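Local coordinates for endo-b-1,4-glucanase (Nasutitermes takasagoensis, PDB 1KS8), which probably hydrolyses internal beta-1,4-glucosidic linkages in cellulose and related beta-glucans, as a family 9 endoglucanase from a termite, at residues Y3-V8 with A426-L431; V260-A265 with D275-Y280; A317-L322 with S326-A331. All coordinates share one frame; numbering follows the deposited sequence.

Interaction 1 of 3, residues Y3-V8 with A426-L431; sequences YDYKQV and AALVAL
With chi1 at -59°, the ring of Y5 lies beside the backbone N and turns one face to L428, while the backbone itself points Y5 CB at V429. V429 answers with chi1 at 174°, which leaves CG1 anti to the backbone N, against K6, and CG2 beside that N, against Y5. Y5 and V429 are the nearest residues across the contact, with Y5 CA and V429 CA 6.2 Å apart. CG2 of V429 presses on the base of Y5, where it lies 3.8 Å from Y5 CB, while its sister methyl follows the lysine: V429 CG1 is 3.8 Å from K6 CG, the two side chains crossing at about a right angle. The preceding residue, L428, reaches over the phenol. Its CD1 stands 4.2 Å from the centroid of the Y5 ring and 20° off the ring normal, a CH-pi contact displaced toward the rim. The opposite face of the same ring meets Y3 O, 3.7 Å above the ring plane, so the phenol is bounded on both faces. Beyond the contact, Y5 OH bonds to D336 and Q332 of helix 324-341, which holds the far end of the ring. The helix start is itself capped: Q7 N donates to D4 OD1 at 3.2 Å, approaching from above the carboxylate plane. No direct hydrogen bond joins the two segments. A single water bridges them, accepting from K6 NZ at 2.8 Å and donating to V429 O at 2.9 Å. The chemistry is therefore mainly apolar packing, with one water-mediated polar link beside it; placing an ammonium group close to a carbonyl in the last turn of helix 415-430 would probably be favourable for the helix dipole.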
ATOM      1  N   TYR A   3      12.914 -20.087   3.380  1.00 20.40           N
ATOM      2  CA  TYR A   3      11.684 -19.643   2.732  1.00 16.23           C
ATOM      3  C   TYR A   3      11.886 -19.293   1.263  1.00 14.15           C
ATOM      4  O   TYR A   3      12.905 -18.717   0.879  1.00 14.37           O
ATOM      5  CB  TYR A   3      11.110 -18.426   3.464  1.00 13.67           C
ATOM      6  CG  TYR A   3      10.690 -18.705   4.887  1.00 11.16           C
ATOM      7  CD1 TYR A   3       9.661 -19.604   5.168  1.00 10.99           C
ATOM      8  CD2 TYR A   3      11.326 -18.077   5.954  1.00 11.55           C
ATOM      9  CE1 TYR A   3       9.277 -19.869   6.484  1.00 12.56           C
ATOM     10  CE2 TYR A   3      10.953 -18.336   7.270  1.00 12.51           C
ATOM     11  CZ  TYR A   3       9.930 -19.231   7.527  1.00 12.85           C
ATOM     12  OH  TYR A   3       9.573 -19.500   8.830  1.00 15.42           O
ATOM     13  N   ASP A   4      10.897 -19.645   0.449  1.00 12.65           N
ATOM     14  CA  ASP A   4      10.919 -19.370  -0.984  1.00 11.81           C
ATOM     15  C   ASP A   4      10.367 -17.959  -1.188  1.00 11.47           C
ATOM     16  O   ASP A   4       9.182 -17.789  -1.487  1.00 10.54           O
ATOM     17  CB  ASP A   4      10.029 -20.383  -1.707  1.00 13.37           C
ATOM     18  CG  ASP A   4      10.155 -20.308  -3.214  1.00 14.71           C
ATOM     19  OD1 ASP A   4      10.696 -19.306  -3.727  1.00 15.54           O
ATOM     20  OD2 ASP A   4       9.697 -21.261  -3.885  1.00 16.64           O
ATOM     21  N   TYR A   5      11.223 -16.955  -1.027  1.00 10.82           N
ATOM     22  CA  TYR A   5      10.797 -15.563  -1.174  1.00 10.20           C
ATOM     23  C   TYR A   5      10.213 -15.268  -2.545  1.00 10.57           C
ATOM     24  O   TYR A   5       9.309 -14.444  -2.672  1.00  9.93           O
ATOM     25  CB  TYR A   5      11.964 -14.610  -0.899  1.00  9.39           C
ATOM     26  CG  TYR A   5      12.553 -14.757   0.481  1.00  9.90           C
ATOM     27  CD1 TYR A   5      11.783 -14.521   1.621  1.00  9.50           C
ATOM     28  CD2 TYR A   5      13.875 -15.154   0.651  1.00 11.50           C
ATOM     29  CE1 TYR A   5      12.315 -14.683   2.894  1.00  9.62           C
ATOM     30  CE2 TYR A   5      14.417 -15.320   1.916  1.00 11.25           C
ATOM     31  CZ  TYR A   5      13.634 -15.086   3.034  1.00 10.29           C
ATOM     32  OH  TYR A   5      14.174 -15.274   4.282  1.00 11.10           O
ATOM     33  N   LYS A   6      10.732 -15.925  -3.576  1.00  9.74           N
ATOM     34  CA  LYS A   6      10.213 -15.712  -4.920  1.00 10.06           C
ATOM     35  C   LYS A   6       8.737 -16.087  -4.969  1.00  9.21           C
ATOM     36  O   LYS A   6       7.924 -15.367  -5.548  1.00  9.91           O
ATOM     37  CB  LYS A   6      10.986 -16.548  -5.939  1.00 10.89           C
ATOM     38  CG  LYS A   6      12.417 -16.098  -6.166  1.00 13.27           C
ATOM     39  CD  LYS A   6      13.105 -16.979  -7.202  1.00 15.26           C
ATOM     40  CE  LYS A   6      14.515 -16.494  -7.494  1.00 20.57           C
ATOM     41  NZ  LYS A   6      15.388 -16.534  -6.290  1.00 24.23           N
ATOM     42  N   GLN A   7       8.384 -17.213  -4.356  1.00  9.92           N
ATOM     43  CA  GLN A   7       6.994 -17.638  -4.363  1.00  8.85           C
ATOM     44  C   GLN A   7       6.124 -16.775  -3.454  1.00  9.16           C
ATOM     45  O   GLN A   7       4.952 -16.560  -3.753  1.00  8.84           O
ATOM     46  CB  GLN A   7       6.866 -19.114  -3.972  1.00 11.24           C
ATOM     47  CG  GLN A   7       5.441 -19.651  -4.115  1.00 10.67           C
ATOM     48  CD  GLN A   7       4.870 -19.444  -5.512  1.00 10.91           C
ATOM     49  OE1 GLN A   7       3.769 -18.908  -5.675  1.00 12.70           O
ATOM     50  NE2 GLN A   7       5.612 -19.874  -6.525  1.00  9.70           N
ATOM     51  N   VAL A   8       6.671 -16.280  -2.345  1.00  8.81           N
ATOM     52  CA  VAL A   8       5.855 -15.433  -1.483  1.00  7.63           C
ATOM     53  C   VAL A   8       5.549 -14.146  -2.252  1.00  8.74           C
ATOM     54  O   VAL A   8       4.450 -13.602  -2.148  1.00  7.73           O
ATOM     55  CB  VAL A   8       6.556 -15.111  -0.143  1.00  8.36           C
ATOM     56  CG1 VAL A   8       5.627 -14.285   0.741  1.00 10.66           C
ATOM     57  CG2 VAL A   8       6.923 -16.403   0.572  1.00 10.02           C
ATOM     58  N   ALA A 426      10.726  -8.402  -2.729  1.00  8.52           N
ATOM     59  CA  ALA A 426      11.447  -8.178  -3.977  1.00  8.09           C
ATOM     60  C   ALA A 426      12.914  -7.882  -3.669  1.00  9.02           C
ATOM     61  O   ALA A 426      13.810  -8.347  -4.379  1.00  9.34           O
ATOM     62  CB  ALA A 426      10.825  -7.013  -4.738  1.00  8.42           C
ATOM     63  N   ALA A 427      13.155  -7.110  -2.613  1.00  8.55           N
ATOM     64  CA  ALA A 427      14.516  -6.767  -2.215  1.00  8.95           C
ATOM     65  C   ALA A 427      15.277  -8.015  -1.767  1.00 10.40           C
ATOM     66  O   ALA A 427      16.432  -8.214  -2.144  1.00 10.85           O
ATOM     67  CB  ALA A 427      14.488  -5.733  -1.089  1.00  9.71           C
ATOM     68  N   LEU A 428      14.632  -8.858  -0.967  1.00  9.95           N
ATOM     69  CA  LEU A 428      15.283 -10.075  -0.498  1.00 10.69           C
ATOM     70  C   LEU A 428      15.649 -10.976  -1.671  1.00 11.17           C
ATOM     71  O   LEU A 428      16.717 -11.585  -1.679  1.00 12.26           O
ATOM     72  CB  LEU A 428      14.379 -10.817   0.488  1.00 11.27           C
ATOM     73  CG  LEU A 428      14.167 -10.069   1.810  1.00 11.94           C
ATOM     74  CD1 LEU A 428      13.157 -10.815   2.670  1.00 12.31           C
ATOM     75  CD2 LEU A 428      15.495  -9.924   2.545  1.00 11.95           C
ATOM     76  N   VAL A 429      14.771 -11.054  -2.667  1.00 11.17           N
ATOM     77  CA  VAL A 429      15.051 -11.874  -3.839  1.00 11.72           C
ATOM     78  C   VAL A 429      16.217 -11.270  -4.618  1.00 12.16           C
ATOM     79  O   VAL A 429      17.108 -11.989  -5.077  1.00 12.48           O
ATOM     80  CB  VAL A 429      13.827 -11.976  -4.775  1.00 10.84           C
ATOM     81  CG1 VAL A 429      14.211 -12.716  -6.051  1.00 11.97           C
ATOM     82  CG2 VAL A 429      12.691 -12.701  -4.071  1.00 12.40           C
ATOM     83  N   ALA A 430      16.216  -9.945  -4.754  1.00 11.95           N
ATOM     84  CA  ALA A 430      17.275  -9.252  -5.482  1.00 12.64           C
ATOM     85  C   ALA A 430      18.637  -9.462  -4.829  1.00 13.51           C
ATOM     86  O   ALA A 430      19.666  -9.484  -5.509  1.00 14.71           O
ATOM     87  CB  ALA A 430      16.963  -7.761  -5.562  1.00 12.55           C
ATOM     88  N   LEU A 431      18.634  -9.618  -3.509  1.00 13.26           N
ATOM     89  CA  LEU A 431      19.861  -9.820  -2.747  1.00 15.55           C
ATOM     90  C   LEU A 431      20.307 -11.281  -2.733  1.00 16.34           C
ATOM     91  O   LEU A 431      21.356 -11.609  -2.176  1.00 18.26           O
ATOM     92  CB  LEU A 431      19.663  -9.319  -1.313  1.00 14.96           C
ATOM     93  CG  LEU A 431      19.418  -7.813  -1.165  1.00 15.68           C
ATOM     94  CD1 LEU A 431      18.927  -7.504   0.238  1.00 15.60           C
ATOM     95  CD2 LEU A 431      20.698  -7.048  -1.470  1.00 17.44           C
TER
HETATM   96  O   HOH W   1      17.238 -14.861  -5.044  1.00 30.03           O

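Interaction 2 of 3, residues V260-A265 with D275-Y280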
ATOM      1  N   VAL A 260      10.496   9.598   3.068  1.00 10.77           N
ATOM      2  CA  VAL A 260      10.960  10.859   2.497  1.00 11.06           C
ATOM      3  C   VAL A 260      12.464  11.009   2.700  1.00 10.24           C
ATOM      4  O   VAL A 260      13.198  11.365   1.779  1.00 10.29           O
ATOM      5  CB  VAL A 260      10.255  12.063   3.162  1.00 10.54           C
ATOM      6  CG1 VAL A 260      10.945  13.363   2.769  1.00 13.81           C
ATOM      7  CG2 VAL A 260       8.794  12.102   2.744  1.00 12.83           C
ATOM      8  N   GLN A 261      12.912  10.722   3.914  1.00 10.58           N
ATOM      9  CA  GLN A 261      14.321  10.838   4.257  1.00 11.91           C
ATOM     10  C   GLN A 261      15.241   9.884   3.500  1.00 10.94           C
ATOM     11  O   GLN A 261      16.289  10.294   3.002  1.00 11.61           O
ATOM     12  CB  GLN A 261      14.484  10.662   5.766  1.00 13.11           C
ATOM     13  CG  GLN A 261      13.922  11.844   6.545  1.00 14.39           C
ATOM     14  CD  GLN A 261      13.657  11.537   8.004  1.00 16.14           C
ATOM     15  OE1 GLN A 261      13.393  12.442   8.799  1.00 20.57           O
ATOM     16  NE2 GLN A 261      13.714  10.262   8.365  1.00 14.25           N
ATOM     17  N   VAL A 262      14.864   8.613   3.395  1.00 11.29           N
ATOM     18  CA  VAL A 262      15.718   7.677   2.683  1.00 11.80           C
ATOM     19  C   VAL A 262      15.680   7.969   1.182  1.00 12.21           C
ATOM     20  O   VAL A 262      16.656   7.732   0.470  1.00 13.70           O
ATOM     21  CB  VAL A 262      15.317   6.202   2.980  1.00 12.80           C
ATOM     22  CG1 VAL A 262      14.061   5.819   2.219  1.00 13.93           C
ATOM     23  CG2 VAL A 262      16.472   5.273   2.643  1.00 14.52           C
ATOM     24  N   LEU A 263      14.560   8.512   0.709  1.00 12.08           N
ATOM     25  CA  LEU A 263      14.416   8.853  -0.705  1.00 12.64           C
ATOM     26  C   LEU A 263      15.311  10.058  -1.015  1.00 12.60           C
ATOM     27  O   LEU A 263      16.090  10.033  -1.968  1.00 14.22           O
ATOM     28  CB  LEU A 263      12.959   9.208  -1.024  1.00 14.68           C
ATOM     29  CG  LEU A 263      12.383   8.880  -2.409  1.00 19.41           C
ATOM     30  CD1 LEU A 263      11.198   9.805  -2.671  1.00 15.53           C
ATOM     31  CD2 LEU A 263      13.422   9.045  -3.501  1.00 19.07           C
ATOM     32  N   LEU A 264      15.192  11.114  -0.213  1.00 12.57           N
ATOM     33  CA  LEU A 264      16.007  12.305  -0.422  1.00 11.70           C
ATOM     34  C   LEU A 264      17.493  12.011  -0.241  1.00 12.57           C
ATOM     35  O   LEU A 264      18.333  12.629  -0.892  1.00 13.51           O
ATOM     36  CB  LEU A 264      15.572  13.434   0.522  1.00 12.47           C
ATOM     37  CG  LEU A 264      14.281  14.153   0.113  1.00 11.54           C
ATOM     38  CD1 LEU A 264      13.889  15.158   1.178  1.00 13.30           C
ATOM     39  CD2 LEU A 264      14.483  14.849  -1.228  1.00 13.28           C
ATOM     40  N   ALA A 265      17.820  11.067   0.636  1.00 12.82           N
ATOM     41  CA  ALA A 265      19.216  10.710   0.850  1.00 12.79           C
ATOM     42  C   ALA A 265      19.780  10.163  -0.459  1.00 13.79           C
ATOM     43  O   ALA A 265      20.908  10.472  -0.840  1.00 14.69           O
ATOM     44  CB  ALA A 265      19.333   9.661   1.953  1.00 11.90           C
ATOM     45  N   ASP A 275      21.856  10.587   8.195  1.00  9.94           N
ATOM     46  CA  ASP A 275      21.974  10.571   9.651  1.00 10.27           C
ATOM     47  C   ASP A 275      20.615  10.252  10.271  1.00 11.11           C
ATOM     48  O   ASP A 275      20.511   9.426  11.176  1.00 11.86           O
ATOM     49  CB  ASP A 275      22.449  11.927  10.193  1.00 11.56           C
ATOM     50  CG  ASP A 275      23.870  12.270   9.785  1.00 12.67           C
ATOM     51  OD1 ASP A 275      24.712  11.356   9.692  1.00 11.19           O
ATOM     52  OD2 ASP A 275      24.149  13.471   9.576  1.00 13.79           O
ATOM     53  N   THR A 276      19.575  10.919   9.782  1.00 11.45           N
ATOM     54  CA  THR A 276      18.237  10.702  10.316  1.00 12.01           C
ATOM     55  C   THR A 276      17.765   9.269  10.084  1.00 11.73           C
ATOM     56  O   THR A 276      17.120   8.677  10.950  1.00 12.96           O
ATOM     57  CB  THR A 276      17.229  11.689   9.699  1.00 12.95           C
ATOM     58  OG1 THR A 276      17.707  13.030   9.879  1.00 14.45           O
ATOM     59  CG2 THR A 276      15.876  11.556  10.377  1.00 14.62           C
ATOM     60  N   VAL A 277      18.088   8.709   8.922  1.00 10.62           N
ATOM     61  CA  VAL A 277      17.697   7.338   8.609  1.00 11.91           C
ATOM     62  C   VAL A 277      18.400   6.345   9.534  1.00 11.92           C
ATOM     63  O   VAL A 277      17.756   5.458  10.097  1.00 11.79           O
ATOM     64  CB  VAL A 277      18.021   6.986   7.136  1.00 11.76           C
ATOM     65  CG1 VAL A 277      17.786   5.499   6.886  1.00 13.25           C
ATOM     66  CG2 VAL A 277      17.145   7.813   6.206  1.00 14.49           C
ATOM     67  N   GLN A 278      19.716   6.490   9.688  1.00 11.95           N
ATOM     68  CA  GLN A 278      20.487   5.601  10.558  1.00 12.78           C
ATOM     69  C   GLN A 278      19.982   5.660  11.993  1.00 12.52           C
ATOM     70  O   GLN A 278      19.866   4.636  12.666  1.00 10.92           O
ATOM     71  CB  GLN A 278      21.980   5.973  10.550  1.00 16.17           C
ATOM     72  CG  GLN A 278      22.727   5.485  11.805  1.00 20.39           C
ATOM     73  CD  GLN A 278      24.190   5.901  11.863  1.00 20.96           C
ATOM     74  OE1 GLN A 278      24.784   5.963  12.946  1.00 16.62           O
ATOM     75  NE2 GLN A 278      24.783   6.173  10.707  1.00 21.50           N
ATOM     76  N   SER A 279      19.699   6.867  12.465  1.00 12.34           N
ATOM     77  CA  SER A 279      19.215   7.048  13.825  1.00 13.52           C
ATOM     78  C   SER A 279      17.918   6.280  14.045  1.00 12.21           C
ATOM     79  O   SER A 279      17.742   5.620  15.071  1.00 12.28           O
ATOM     80  CB  SER A 279      18.989   8.532  14.110  1.00 15.33           C
ATOM     81  OG  SER A 279      18.534   8.727  15.437  1.00 21.08           O
ATOM     82  N   TYR A 280      17.012   6.365  13.075  1.00 11.41           N
ATOM     83  CA  TYR A 280      15.729   5.678  13.172  1.00 11.49           C
ATOM     84  C   TYR A 280      15.889   4.161  13.131  1.00 11.17           C
ATOM     85  O   TYR A 280      15.338   3.449  13.971  1.00 10.17           O
ATOM     86  CB  TYR A 280      14.804   6.125  12.037  1.00 12.96           C
ATOM     87  CG  TYR A 280      13.488   5.377  12.000  1.00 13.01           C
ATOM     88  CD1 TYR A 280      12.581   5.471  13.055  1.00 14.61           C
ATOM     89  CD2 TYR A 280      13.161   4.563  10.917  1.00 13.60           C
ATOM     90  CE1 TYR A 280      11.373   4.766  13.032  1.00 14.84           C
ATOM     91  CE2 TYR A 280      11.957   3.856  10.885  1.00 13.53           C
ATOM     92  CZ  TYR A 280      11.073   3.962  11.945  1.00 13.57           C
ATOM     93  OH  TYR A 280       9.892   3.252  11.926  1.00 18.56           O
TER
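Q261 meets helix 271-286 first, and the methyl of T276 lies over its amide, displaced from straight above it: T276 CG2 is 3.1 Å from Q261 OE1, 3.2 Å from Q261 NE2 and 3.2 Å from Q261 CD. An equally short approach to the central carbon, out of the amide plane, shows that the methyl rests on the amide as a whole, in a tight contact where the two side chains cross at about a right angle. The amide is also held from elsewhere, since OE1 bonds to Y239 OH. Nearer the backbone, Q261 CB touches V277 CG2 at 3.9 Å. That same methyl then serves V262, lying 3.7 Å from V262 N and 4.0 Å from V262 CB; V277 can insert it because chi1 of 172° sets CG2 beside its own backbone N and turned to the other helix. The flank of V262 continues onto L320, and A265 packs on Y273 and L320. The segment axes approach to 9.1 Å with 137° between their directions. Q261 lies about 9 Å, side chain to side chain, from D213, a calcium ligand in another structure of this protein; the ion is not bound here. Such an obliquely antiparallel pair of consecutive helices is a helical hairpin, the building element of the (alpha/alpha)6 barrel.

Interaction 3 of 3, residues A317-L322 with S326-A331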
ATOM      1  N   ALA A 317      17.720   1.589   3.326  1.00 11.62           N
ATOM      2  CA  ALA A 317      18.853   2.209   4.005  1.00 11.73           C
ATOM      3  C   ALA A 317      20.138   1.465   3.658  1.00 12.15           C
ATOM      4  O   ALA A 317      21.186   2.081   3.452  1.00 12.74           O
ATOM      5  CB  ALA A 317      18.632   2.194   5.509  1.00 12.21           C
ATOM      6  N   ALA A 318      20.054   0.138   3.595  1.00 12.28           N
ATOM      7  CA  ALA A 318      21.216  -0.678   3.265  1.00 13.79           C
ATOM      8  C   ALA A 318      21.753  -0.308   1.886  1.00 15.27           C
ATOM      9  O   ALA A 318      22.964  -0.336   1.656  1.00 15.16           O
ATOM     10  CB  ALA A 318      20.851  -2.160   3.312  1.00 13.37           C
ATOM     11  N   GLU A 319      20.854   0.043   0.970  1.00 15.74           N
ATOM     12  CA  GLU A 319      21.256   0.424  -0.379  1.00 17.42           C
ATOM     13  C   GLU A 319      22.064   1.720  -0.373  1.00 17.68           C
ATOM     14  O   GLU A 319      22.831   1.980  -1.299  1.00 18.81           O
ATOM     15  CB  GLU A 319      20.028   0.582  -1.280  1.00 17.48           C
ATOM     16  CG  GLU A 319      19.306  -0.727  -1.544  1.00 18.72           C
ATOM     17  CD  GLU A 319      20.175  -1.729  -2.288  1.00 20.99           C
ATOM     18  OE1 GLU A 319      20.026  -2.943  -2.047  1.00 19.65           O
ATOM     19  OE2 GLU A 319      21.002  -1.302  -3.122  1.00 23.74           O
ATOM     20  N   LEU A 320      21.885   2.527   0.670  1.00 18.05           N
ATOM     21  CA  LEU A 320      22.610   3.789   0.806  1.00 18.64           C
ATOM     22  C   LEU A 320      24.017   3.514   1.325  1.00 18.46           C
ATOM     23  O   LEU A 320      24.859   4.411   1.381  1.00 18.56           O
ATOM     24  CB  LEU A 320      21.894   4.721   1.790  1.00 18.70           C
ATOM     25  CG  LEU A 320      20.513   5.264   1.422  1.00 19.78           C
ATOM     26  CD1 LEU A 320      19.936   6.028   2.606  1.00 20.65           C
ATOM     27  CD2 LEU A 320      20.618   6.166   0.204  1.00 20.99           C
ATOM     28  N   GLY A 321      24.261   2.264   1.707  1.00 17.43           N
ATOM     29  CA  GLY A 321      25.562   1.893   2.229  1.00 16.80           C
ATOM     30  C   GLY A 321      25.602   1.953   3.744  1.00 15.51           C
ATOM     31  O   GLY A 321      26.674   1.881   4.345  1.00 16.75           O
ATOM     32  N   LEU A 322      24.433   2.093   4.364  1.00 15.66           N
ATOM     33  CA  LEU A 322      24.339   2.154   5.819  1.00 16.28           C
ATOM     34  C   LEU A 322      24.225   0.752   6.407  1.00 16.27           C
ATOM     35  O   LEU A 322      23.249   0.045   6.142  1.00 16.45           O
ATOM     36  CB  LEU A 322      23.116   2.973   6.242  1.00 17.84           C
ATOM     37  CG  LEU A 322      23.124   4.476   5.953  1.00 19.10           C
ATOM     38  CD1 LEU A 322      21.748   5.060   6.240  1.00 20.17           C
ATOM     39  CD2 LEU A 322      24.186   5.158   6.805  1.00 20.32           C
ATOM     40  N   SER A 326      24.007  -5.788   8.462  1.00 13.66           N
ATOM     41  CA  SER A 326      23.163  -5.865   9.647  1.00 14.46           C
ATOM     42  C   SER A 326      21.729  -5.416   9.385  1.00 13.12           C
ATOM     43  O   SER A 326      20.783  -6.016   9.894  1.00 13.19           O
ATOM     44  CB  SER A 326      23.772  -5.042  10.790  1.00 16.86           C
ATOM     45  OG  SER A 326      23.904  -3.677  10.439  1.00 22.20           O
ATOM     46  N   TYR A 327      21.566  -4.365   8.587  1.00 12.54           N
ATOM     47  CA  TYR A 327      20.234  -3.857   8.269  1.00 11.67           C
ATOM     48  C   TYR A 327      19.446  -4.872   7.444  1.00 11.79           C
ATOM     49  O   TYR A 327      18.264  -5.110   7.697  1.00 10.85           O
ATOM     50  CB  TYR A 327      20.343  -2.534   7.505  1.00 11.89           C
ATOM     51  CG  TYR A 327      20.635  -1.325   8.372  1.00 12.72           C
ATOM     52  CD1 TYR A 327      21.028  -1.462   9.707  1.00 12.93           C
ATOM     53  CD2 TYR A 327      20.525  -0.038   7.849  1.00 12.97           C
ATOM     54  CE1 TYR A 327      21.301  -0.343  10.497  1.00 13.51           C
ATOM     55  CE2 TYR A 327      20.794   1.083   8.627  1.00 13.80           C
ATOM     56  CZ  TYR A 327      21.181   0.926   9.945  1.00 13.59           C
ATOM     57  OH  TYR A 327      21.445   2.043  10.705  1.00 14.46           O
ATOM     58  N   ARG A 328      20.104  -5.470   6.456  1.00 11.07           N
ATOM     59  CA  ARG A 328      19.457  -6.466   5.612  1.00 11.00           C
ATOM     60  C   ARG A 328      19.092  -7.701   6.426  1.00 11.22           C
ATOM     61  O   ARG A 328      18.017  -8.276   6.253  1.00 10.46           O
ATOM     62  CB  ARG A 328      20.383  -6.851   4.456  1.00 11.30           C
ATOM     63  CG  ARG A 328      20.478  -5.773   3.393  1.00 10.88           C
ATOM     64  CD  ARG A 328      21.629  -6.009   2.430  1.00 10.95           C
ATOM     65  NE  ARG A 328      21.607  -5.029   1.349  1.00 11.87           N
ATOM     66  CZ  ARG A 328      22.623  -4.780   0.528  1.00 13.30           C
ATOM     67  NH1 ARG A 328      23.768  -5.439   0.656  1.00 14.81           N
ATOM     68  NH2 ARG A 328      22.487  -3.871  -0.430  1.00 14.50           N
ATOM     69  N   GLN A 329      19.989  -8.105   7.319  1.00 11.85           N
ATOM     70  CA  GLN A 329      19.744  -9.268   8.162  1.00 13.33           C
ATOM     71  C   GLN A 329      18.548  -9.016   9.075  1.00 11.87           C
ATOM     72  O   GLN A 329      17.667  -9.869   9.202  1.00 11.98           O
ATOM     73  CB  GLN A 329      20.978  -9.576   9.013  1.00 15.56           C
ATOM     74  CG  GLN A 329      20.808 -10.758   9.963  1.00 21.96           C
ATOM     75  CD  GLN A 329      20.835 -12.102   9.253  1.00 24.99           C
ATOM     76  OE1 GLN A 329      20.618 -13.145   9.872  1.00 29.45           O
ATOM     77  NE2 GLN A 329      21.108 -12.087   7.954  1.00 27.62           N
ATOM     78  N   PHE A 330      18.505  -7.846   9.706  1.00 11.02           N
ATOM     79  CA  PHE A 330      17.397  -7.552  10.602  1.00 11.11           C
ATOM     80  C   PHE A 330      16.085  -7.498   9.833  1.00 10.01           C
ATOM     81  O   PHE A 330      15.066  -8.011  10.294  1.00  9.49           O
ATOM     82  CB  PHE A 330      17.600  -6.230  11.343  1.00 10.83           C
ATOM     83  CG  PHE A 330      16.681  -6.069  12.520  1.00 12.01           C
ATOM     84  CD1 PHE A 330      17.077  -6.476  13.790  1.00 12.14           C
ATOM     85  CD2 PHE A 330      15.387  -5.593  12.343  1.00 11.75           C
ATOM     86  CE1 PHE A 330      16.192  -6.415  14.867  1.00 12.89           C
ATOM     87  CE2 PHE A 330      14.496  -5.529  13.411  1.00 13.47           C
ATOM     88  CZ  PHE A 330      14.900  -5.942  14.677  1.00 12.76           C
ATOM     89  N   ALA A 331      16.104  -6.866   8.665  1.00  9.90           N
ATOM     90  CA  ALA A 331      14.904  -6.779   7.844  1.00  9.85           C
ATOM     91  C   ALA A 331      14.402  -8.190   7.553  1.00  9.85           C
ATOM     92  O   ALA A 331      13.204  -8.459   7.618  1.00 10.15           O
ATOM     93  CB  ALA A 331      15.210  -6.057   6.545  1.00  9.00           C
TER
HETATM   94  O   HOH W   2      19.126  -3.710   0.516  1.00 12.69           O
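Apolar contacts between A317, L322 and Y327 come first. The methyl of A317 sits at the edge of the Y327 ring, near its plane, with A317 CB 3.7 Å from Y327 CD2. L322 comes from the other side of the ring plane, its CB 3.8 Å from Y327 CE2. A318 touches Y327 as well, A318 CB to Y327 CB 4.2 Å, but packs chiefly along R328: the arginine runs extended from CG to NE alongside this methyl, and A318 CB is 3.6 Å from R328 NE. Apart from these, a carbonyl approaches a ring carbon obliquely, L322 O lying 3.2 Å from Y327 CD2. The charged contact lies beyond. E319 points its first bond away from the partner helix, but a bend at chi2 (-63°) brings its carboxylate back, and R328 NH2 bonds to E319 OE1 at 3.1 Å in a salt bridge. The bond is far from straight (141°), and OE1 is met from above the carboxylate plane, 66° out of it. One water closes a second path, donating to E319 OE1 at 2.8 Å and accepting from R328 NE at 2.9 Å. The guanidinium would probably lower the pKa of E319. With an alanine here in place of R328, E319 is likely to lose its charged mate, and A318 the aliphatic chain that covers its methyl. In the backbone, G321, with positive phi, is the first residue to leave helical angles, in a Schellman motif: G321 N bonds to A318 O, and L322 N more weakly to A317 O. The short connection lets helix 324-341 fold back on helix 303-319, a tight inter-helix turn of the (alpha/alpha)6 barrel.

Along the chain, residues 3-8 and 426-431 of interaction 1 close a loop that encloses the other two contacts, bringing together the first helix, 5-18, and the last, 415-430. Interaction 2 closes before interaction 3 opens. These two have centres 12 Å apart and touch directly: V277 CG1 lies against A317 CB, and L320 CD1 against V262 CG2, so helices 257-268, 271-286, 303-319 and 324-341 pack as a continuous series. Interactions 1 and 3, 16 Å between centres, meet where L431 CD2 packs on R328 CZ. Interactions 1 and 2 do not touch, with centres 24 Å apart; interaction 3 joins them, linking the chain ends to the packed helices of the barrel.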